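Local coordinates for protein ketosynthase (Streptomyces sp. MSC090213JE08, PDB 6KXD) that probably catalyses decarboxylative condensation of an acyl group with malonyl-ACP to give 3-oxoacyl-ACP, as the ketosynthase of a highly reducing type II polyketide synthase, at residues A[205-208]-A[209-213]; A[60-63]-A[64-67]; A[315-319]-A[320-324]. All coordinates share one frame; numbering follows the deposited sequence.

Following the chain from its N terminus, contact 2 (60-63 with 64-67) comes first, coiling the loop between strand 54-55 and helix 77-93 so that its aromatic side chains settle on that helix. Contact 1 (205-208 with 209-213) ends helix 202-210, beside the second chain of the assembly. Contact 3 (315-319 with 320-324) finishes helix 306-320 and leads the chain into strand 326-328 of the large mixed sheet. The three lie in series, none nesting within or crossing another. Contacts 2 and 3 stand on opposite sides of the chain's centre, their own centres about 43 Å apart; contact 1 lies about 30 Å, centre to centre, from each.

Contact 1: A[205-208]-A[209-213]; sequences FALF and KRFGA
L207 and F211 lie side by side, one turn apart, where helix 202-210 stops in a Schellman motif. The leucine reaches over the phenylalanine face: its CD1 stands 4.2 Å from the centroid of the F211 ring and 12° off the ring normal, a CH-pi contact. Its CG is turned away from the backbone N (chi1 160°), which carries the methyl forward along the helix to the ring. Beyond the pair, I149 of the second chain packs on both side chains, so two bulky apolar groups suit this flank.

One residue further on, the methyl CB of A213 meets the F208 ring at its edge, 4.0 Å from F208 CD1; M338 packs against the same phenylalanine. An alanine suits the place: its single methyl reaches the ring edge at the foot of the turn.

The backbone places these pairs. F211 N donates to L207 O at 3.0 Å, in the carbonyl plane, the last of three i to i+4 bonds that also join K209 N to F205 O (2.8 Å) and R210 N to A206 O (2.9 Å). Then the chain turns off: G212 takes a positive phi of 65°, a conformation easily reached without a CB, and its N bonds to K209 O, the inner of the motif's two bonds.

Further out, K209 leaves the helix through a bend at chi2. Its NZ is hydrogen-bonded to F50 O and Q52 OE1, and the residue makes a cation-pi contact with F142 of the second chain; a long, flexible, charged side chain can serve both. A206, small enough to admit a neighbour, packs on P141 of that chain. The motif's outer bond runs from A213 N to F208 O, 3.0 Å long, the donor tilted out of the carbonyl plane.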
loop_
_atom_site.group_PDB
_atom_site.type_symbol
_atom_site.label_atom_id
_atom_site.label_comp_id
_atom_site.label_asym_id
_atom_site.label_seq_id
_atom_site.Cartn_x
_atom_site.Cartn_y
_atom_site.Cartn_z
ATOM N N PHE A 205 -16.906 1.215 9.962
ATOM C CA PHE A 205 -18.159 0.771 10.575
ATOM C C PHE A 205 -19.333 1.166 9.683
ATOM O O PHE A 205 -20.163 0.320 9.315
ATOM C CB PHE A 205 -18.266 1.406 11.961
ATOM C CG PHE A 205 -19.252 0.699 12.844
ATOM C CD1 PHE A 205 -19.127 -0.652 13.101
ATOM C CD2 PHE A 205 -20.319 1.381 13.384
ATOM C CE1 PHE A 205 -20.028 -1.306 13.925
ATOM C CE2 PHE A 205 -21.223 0.718 14.194
ATOM C CZ PHE A 205 -21.063 -0.608 14.476
ATOM N N ALA A 206 -19.376 2.447 9.335
ATOM C CA ALA A 206 -20.430 3.018 8.503
ATOM C C ALA A 206 -20.414 2.430 7.094
ATOM O O ALA A 206 -21.475 2.145 6.523
ATOM C CB ALA A 206 -20.302 4.501 8.455
ATOM N N LEU A 207 -19.219 2.203 6.544
ATOM C CA LEU A 207 -19.111 1.557 5.235
ATOM C C LEU A 207 -19.775 0.186 5.265
ATOM O O LEU A 207 -20.724 -0.048 4.513
ATOM C CB LEU A 207 -17.627 1.502 4.850
ATOM C CG LEU A 207 -17.173 0.503 3.788
ATOM C CD1 LEU A 207 -18.249 0.133 2.810
ATOM C CD2 LEU A 207 -15.951 1.083 3.068
ATOM N N PHE A 208 -19.355 -0.688 6.180
ATOM C CA PHE A 208 -19.853 -2.055 6.202
ATOM C C PHE A 208 -21.323 -2.083 6.624
ATOM O O PHE A 208 -22.117 -2.826 6.064
ATOM C CB PHE A 208 -18.933 -2.945 7.019
ATOM C CG PHE A 208 -17.695 -3.253 6.220
ATOM C CD1 PHE A 208 -17.722 -4.234 5.239
ATOM C CD2 PHE A 208 -16.545 -2.492 6.369
ATOM C CE1 PHE A 208 -16.596 -4.503 4.481
ATOM C CE2 PHE A 208 -15.416 -2.763 5.609
ATOM C CZ PHE A 208 -15.450 -3.759 4.660
ATOM N N LYS A 209 -21.685 -1.197 7.542
ATOM C CA LYS A 209 -23.098 -1.060 7.921
ATOM C C LYS A 209 -23.915 -0.806 6.655
ATOM O O LYS A 209 -24.864 -1.519 6.359
ATOM C CB LYS A 209 -23.297 0.101 8.894
ATOM C CG LYS A 209 -24.735 0.343 9.328
ATOM C CD LYS A 209 -25.343 -0.799 10.093
ATOM C CE LYS A 209 -26.839 -0.592 10.246
ATOM N NZ LYS A 209 -27.408 -1.476 11.290
ATOM N N ARG A 210 -23.530 0.228 5.920
ATOM C CA ARG A 210 -24.307 0.666 4.776
ATOM C C ARG A 210 -24.355 -0.407 3.680
ATOM O O ARG A 210 -25.312 -0.450 2.916
ATOM C CB ARG A 210 -23.782 1.960 4.168
ATOM C CG ARG A 210 -24.657 2.478 3.034
ATOM C CD ARG A 210 -26.140 2.515 3.382
ATOM N NE ARG A 210 -26.882 3.065 2.284
ATOM C CZ ARG A 210 -27.353 2.342 1.280
ATOM N NH1 ARG A 210 -27.195 1.030 1.266
ATOM N NH2 ARG A 210 -27.985 2.937 0.285
ATOM N N PHE A 211 -23.318 -1.236 3.601
ATOM C CA PHE A 211 -23.284 -2.393 2.718
ATOM C C PHE A 211 -24.207 -3.524 3.203
ATOM O O PHE A 211 -24.408 -4.482 2.469
ATOM C CB PHE A 211 -21.839 -2.880 2.579
ATOM C CG PHE A 211 -21.165 -2.431 1.309
ATOM C CD1 PHE A 211 -21.535 -1.245 0.691
ATOM C CD2 PHE A 211 -20.199 -3.222 0.710
ATOM C CE1 PHE A 211 -20.936 -0.851 -0.495
ATOM C CE2 PHE A 211 -19.606 -2.829 -0.479
ATOM C CZ PHE A 211 -19.967 -1.640 -1.072
ATOM N N GLY A 212 -24.756 -3.432 4.422
ATOM C CA GLY A 212 -25.512 -4.539 5.023
ATOM C C GLY A 212 -24.620 -5.743 5.293
ATOM O O GLY A 212 -25.085 -6.863 5.376
ATOM N N ALA A 213 -23.308 -5.496 5.445
ATOM C CA ALA A 213 -22.341 -6.529 5.627
ATOM C C ALA A 213 -21.912 -6.650 7.101
ATOM O O ALA A 213 -21.025 -7.445 7.393
ATOM C CB ALA A 213 -21.151 -6.253 4.747
#

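Contact 2: A[60-63]-A[64-67]; sequences DFEP and GRWI
In F61, CG lies anti to the backbone N (chi1 176°), which brings the end of the ring nearer to W66; W66 has CG anti to its carbonyl carbon (chi1 -38°), and the two side chains meet obliquely, F61 CE1 lying 4.0 Å from W66 CD1. W66 CD1 also lies 3.2 Å from E62 O. These large flat groups suit a loop that lies against a helix: F61 rests on Q80 and A84 and meets Y81 edge-to-face, and W66 lies on A84 and M88.

P63 CB touches I67 CD1 at 4.0 Å, and L72 adjoins both residues. On the outer side the side chains of E62 and R65 meet through the aliphatic part of the arginine, E62 OE2 approaching R65 CD at 3.9 Å. The opposite charges remain apart, with 5.2 Å from E62 OE2 to R65 NE, so any attraction is probably modest.

P63 O is gripped by two amides: I67 N at 2.8 Å, a little tilted from the carbonyl plane, and W66 N at 2.8 Å, well above it. R65 N reaches E62 O at 3.0 Å, also from above the plane. Proline, its phi held near -60°, suits the first corner, and G64 continues the turn with similar angles. Overlapping beta turns, E62 to R65 and P63 to W66, plus an alpha turn thus coil the loop leading to helix 77-93 of the ketosynthase N-terminal region.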
loop_
_atom_site.group_PDB
_atom_site.type_symbol
_atom_site.label_atom_id
_atom_site.label_comp_id
_atom_site.label_asym_id
_atom_site.label_seq_id
_atom_site.Cartn_x
_atom_site.Cartn_y
_atom_site.Cartn_z
ATOM N N ASP A 60 -7.274 -3.105 25.725
ATOM C CA ASP A 60 -6.510 -2.484 26.800
ATOM C C ASP A 60 -5.074 -2.206 26.340
ATOM O O ASP A 60 -4.107 -2.578 27.007
ATOM C CB ASP A 60 -6.557 -3.344 28.069
ATOM C CG ASP A 60 -7.838 -3.186 28.881
ATOM O OD1 ASP A 60 -8.335 -2.039 28.995
ATOM O OD2 ASP A 60 -8.336 -4.212 29.390
ATOM N N PHE A 61 -4.964 -1.455 25.244
ATOM C CA PHE A 61 -3.708 -1.129 24.631
ATOM C C PHE A 61 -2.932 -0.109 25.475
ATOM O O PHE A 61 -3.420 0.974 25.752
ATOM C CB PHE A 61 -3.966 -0.543 23.241
ATOM C CG PHE A 61 -2.727 -0.083 22.530
ATOM C CD1 PHE A 61 -1.691 -0.969 22.292
ATOM C CD2 PHE A 61 -2.643 1.207 22.030
ATOM C CE1 PHE A 61 -0.553 -0.556 21.616
ATOM C CE2 PHE A 61 -1.501 1.614 21.363
ATOM C CZ PHE A 61 -0.476 0.727 21.148
ATOM N N GLU A 62 -1.688 -0.452 25.817
ATOM C CA GLU A 62 -0.806 0.448 26.574
ATOM C C GLU A 62 0.437 0.724 25.740
ATOM O O GLU A 62 1.374 -0.086 25.732
ATOM C CB GLU A 62 -0.437 -0.181 27.918
ATOM C CG GLU A 62 -1.563 -0.110 28.933
ATOM C CD GLU A 62 -1.286 -0.905 30.200
ATOM O OE1 GLU A 62 -2.194 -0.972 31.054
ATOM O OE2 GLU A 62 -0.163 -1.463 30.322
ATOM N N PRO A 63 0.451 1.858 25.019
ATOM C CA PRO A 63 1.518 2.135 24.065
ATOM C C PRO A 63 2.888 2.172 24.757
ATOM O O PRO A 63 3.857 1.695 24.193
ATOM C CB PRO A 63 1.113 3.461 23.404
ATOM C CG PRO A 63 -0.034 4.028 24.215
ATOM C CD PRO A 63 -0.578 2.902 25.055
ATOM N N GLY A 64 2.914 2.639 26.013
ATOM C CA GLY A 64 4.118 2.761 26.800
ATOM C C GLY A 64 4.853 1.443 26.979
ATOM O O GLY A 64 6.056 1.425 27.238
ATOM N N ARG A 65 4.152 0.317 26.894
ATOM C CA ARG A 65 4.844 -0.965 26.992
ATOM C C ARG A 65 5.840 -1.118 25.834
ATOM O O ARG A 65 6.851 -1.786 25.983
ATOM C CB ARG A 65 3.853 -2.133 27.047
ATOM C CG ARG A 65 3.283 -2.406 28.433
ATOM C CD ARG A 65 2.456 -3.684 28.561
ATOM N NE ARG A 65 3.098 -4.945 28.166
ATOM C CZ ARG A 65 4.224 -5.467 28.679
ATOM N NH1 ARG A 65 5.198 -4.695 29.131
ATOM N NH2 ARG A 65 4.380 -6.781 28.716
ATOM N N TRP A 66 5.571 -0.470 24.691
ATOM C CA TRP A 66 6.202 -0.829 23.422
ATOM C C TRP A 66 6.951 0.345 22.793
ATOM O O TRP A 66 7.987 0.143 22.114
ATOM C CB TRP A 66 5.114 -1.317 22.465
ATOM C CG TRP A 66 4.062 -2.134 23.156
ATOM C CD1 TRP A 66 2.780 -1.771 23.463
ATOM C CD2 TRP A 66 4.229 -3.468 23.636
ATOM N NE1 TRP A 66 2.121 -2.802 24.076
ATOM C CE2 TRP A 66 2.996 -3.846 24.223
ATOM C CE3 TRP A 66 5.298 -4.370 23.633
ATOM C CZ2 TRP A 66 2.808 -5.107 24.780
ATOM C CZ3 TRP A 66 5.116 -5.605 24.212
ATOM C CH2 TRP A 66 3.890 -5.962 24.776
ATOM N N ILE A 67 6.375 1.538 22.956
ATOM C CA ILE A 67 6.786 2.716 22.232
ATOM C C ILE A 67 7.591 3.606 23.172
ATOM O O ILE A 67 7.106 4.000 24.237
ATOM C CB ILE A 67 5.589 3.463 21.641
ATOM C CG1 ILE A 67 4.788 2.522 20.741
ATOM C CG2 ILE A 67 6.046 4.686 20.873
ATOM C CD1 ILE A 67 3.516 3.117 20.241
#

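Contact 3: A[315-319]-A[320-324]; sequences AIVDV and YGDAP
Y320 curls back onto I316, whose carbonyl oxygen lies beside the root of the tyrosine side chain. Its CB lies 3.4 Å from I316 O. From there CG, anti to the carbonyl carbon (chi1 -78°), leads into a ring whose edge faces that same oxygen: CD2 is 3.2 Å from I316 O, in the ring plane. CD2 also touches the methyl I316 CG2 at 4.0 Å, and V319 CG1 comes obliquely at 3.8 Å. CE2 continues along V319 CG1, and at the tip OH is hydrogen-bonded to Q389 OE1, so a residue with an apolar ring and a polar end suits a place between packed side chains and a polar partner.

The backbone uses the same acceptor: Y320 N donates to I316 O at 2.9 Å, nearly along the C=O axis. This is the end of helix 306-320, the connection in a beta-alpha-beta crossover between the parallel strands 297-299 and 326-328 of the thiolase-like fold; I316 and Y320 both pack on I298 of the first strand. With an alanine in place of Y320, Q389 OE1 would probably lose its hydroxyl mate and a gap would open beside V319 CG1 and I316 CG2.

G321 then leaves the helix with a positive phi of 71°, which a residue lacking CB adopts readily. The chain doubles back, and P324 CB comes to 3.6 Å from I316 CG2, the two side chains crossing at about a right angle. Beta-branched isoleucine can thus offer one methyl to both ring and proline, while V317 CG2 reaches P324 CG at 4.2 Å.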
loop_
_atom_site.group_PDB
_atom_site.type_symbol
_atom_site.label_atom_id
_atom_site.label_comp_id
_atom_site.label_asym_id
_atom_site.label_seq_id
_atom_site.Cartn_x
_atom_site.Cartn_y
_atom_site.Cartn_z
ATOM N N ALA A 315 -13.620 -21.169 -5.069
ATOM C CA ALA A 315 -12.308 -21.040 -5.643
ATOM C C ALA A 315 -11.399 -22.132 -5.102
ATOM O O ALA A 315 -10.538 -22.685 -5.821
ATOM C CB ALA A 315 -11.758 -19.658 -5.341
ATOM N N ILE A 316 -11.537 -22.372 -3.794
ATOM C CA ILE A 316 -10.772 -23.383 -3.107
ATOM C C ILE A 316 -11.080 -24.755 -3.752
ATOM O O ILE A 316 -10.170 -25.510 -4.078
ATOM C CB ILE A 316 -11.041 -23.353 -1.585
ATOM C CG1 ILE A 316 -10.370 -22.128 -0.949
ATOM C CG2 ILE A 316 -10.550 -24.638 -0.922
ATOM C CD1 ILE A 316 -10.852 -21.796 0.449
ATOM N N VAL A 317 -12.362 -25.028 -3.955
ATOM C CA VAL A 317 -12.795 -26.303 -4.528
ATOM C C VAL A 317 -12.322 -26.389 -5.990
ATOM O O VAL A 317 -11.912 -27.460 -6.446
ATOM C CB VAL A 317 -14.318 -26.487 -4.377
ATOM C CG1 VAL A 317 -14.817 -27.694 -5.167
ATOM C CG2 VAL A 317 -14.737 -26.592 -2.921
ATOM N N ASP A 318 -12.328 -25.266 -6.727
ATOM C CA ASP A 318 -11.759 -25.257 -8.070
ATOM C C ASP A 318 -10.314 -25.737 -8.052
ATOM O O ASP A 318 -9.920 -26.507 -8.917
ATOM C CB ASP A 318 -11.730 -23.881 -8.727
ATOM C CG ASP A 318 -13.055 -23.438 -9.293
ATOM O OD1 ASP A 318 -13.982 -24.275 -9.347
ATOM O OD2 ASP A 318 -13.144 -22.248 -9.667
ATOM N N VAL A 319 -9.513 -25.241 -7.101
ATOM C CA VAL A 319 -8.128 -25.477 -7.135
ATOM C C VAL A 319 -7.803 -26.878 -6.599
ATOM O O VAL A 319 -6.867 -27.513 -7.049
ATOM C CB VAL A 319 -7.366 -24.405 -6.334
ATOM C CG1 VAL A 319 -5.942 -24.839 -6.065
ATOM C CG2 VAL A 319 -7.427 -23.059 -7.047
ATOM N N TYR A 320 -8.516 -27.301 -5.567
ATOM C CA TYR A 320 -8.120 -28.471 -4.809
ATOM C C TYR A 320 -8.917 -29.700 -5.236
ATOM O O TYR A 320 -8.616 -30.774 -4.772
ATOM C CB TYR A 320 -8.298 -28.235 -3.309
ATOM C CG TYR A 320 -7.196 -27.394 -2.725
ATOM C CD1 TYR A 320 -6.046 -27.988 -2.229
ATOM C CD2 TYR A 320 -7.267 -26.008 -2.717
ATOM C CE1 TYR A 320 -5.007 -27.232 -1.718
ATOM C CE2 TYR A 320 -6.242 -25.241 -2.197
ATOM C CZ TYR A 320 -5.107 -25.852 -1.701
ATOM O OH TYR A 320 -4.074 -25.134 -1.180
ATOM N N GLY A 321 -9.916 -29.499 -6.095
ATOM C CA GLY A 321 -10.966 -30.489 -6.289
ATOM C C GLY A 321 -11.877 -30.565 -5.075
ATOM O O GLY A 321 -11.809 -29.736 -4.144
ATOM N N ASP A 322 -12.694 -31.616 -5.053
ATOM C CA ASP A 322 -13.868 -31.682 -4.214
ATOM C C ASP A 322 -13.509 -32.233 -2.821
ATOM O O ASP A 322 -14.371 -32.240 -1.927
ATOM C CB ASP A 322 -14.977 -32.400 -4.992
ATOM C CG ASP A 322 -15.363 -31.644 -6.265
ATOM O OD1 ASP A 322 -15.458 -30.408 -6.211
ATOM O OD2 ASP A 322 -15.578 -32.295 -7.311
ATOM N N ALA A 323 -12.233 -32.596 -2.609
ATOM C CA ALA A 323 -11.660 -32.840 -1.257
ATOM C C ALA A 323 -10.597 -31.792 -0.901
ATOM O O ALA A 323 -9.428 -32.118 -0.674
ATOM C CB ALA A 323 -11.099 -34.237 -1.186
ATOM N N PRO A 324 -10.968 -30.499 -0.745
ATOM C CA PRO A 324 -10.004 -29.479 -0.338
ATOM C C PRO A 324 -9.517 -29.682 1.095
ATOM O O PRO A 324 -10.136 -30.395 1.879
ATOM C CB PRO A 324 -10.811 -28.178 -0.457
ATOM C CG PRO A 324 -12.234 -28.617 -0.172
ATOM C CD PRO A 324 -12.335 -29.964 -0.858
#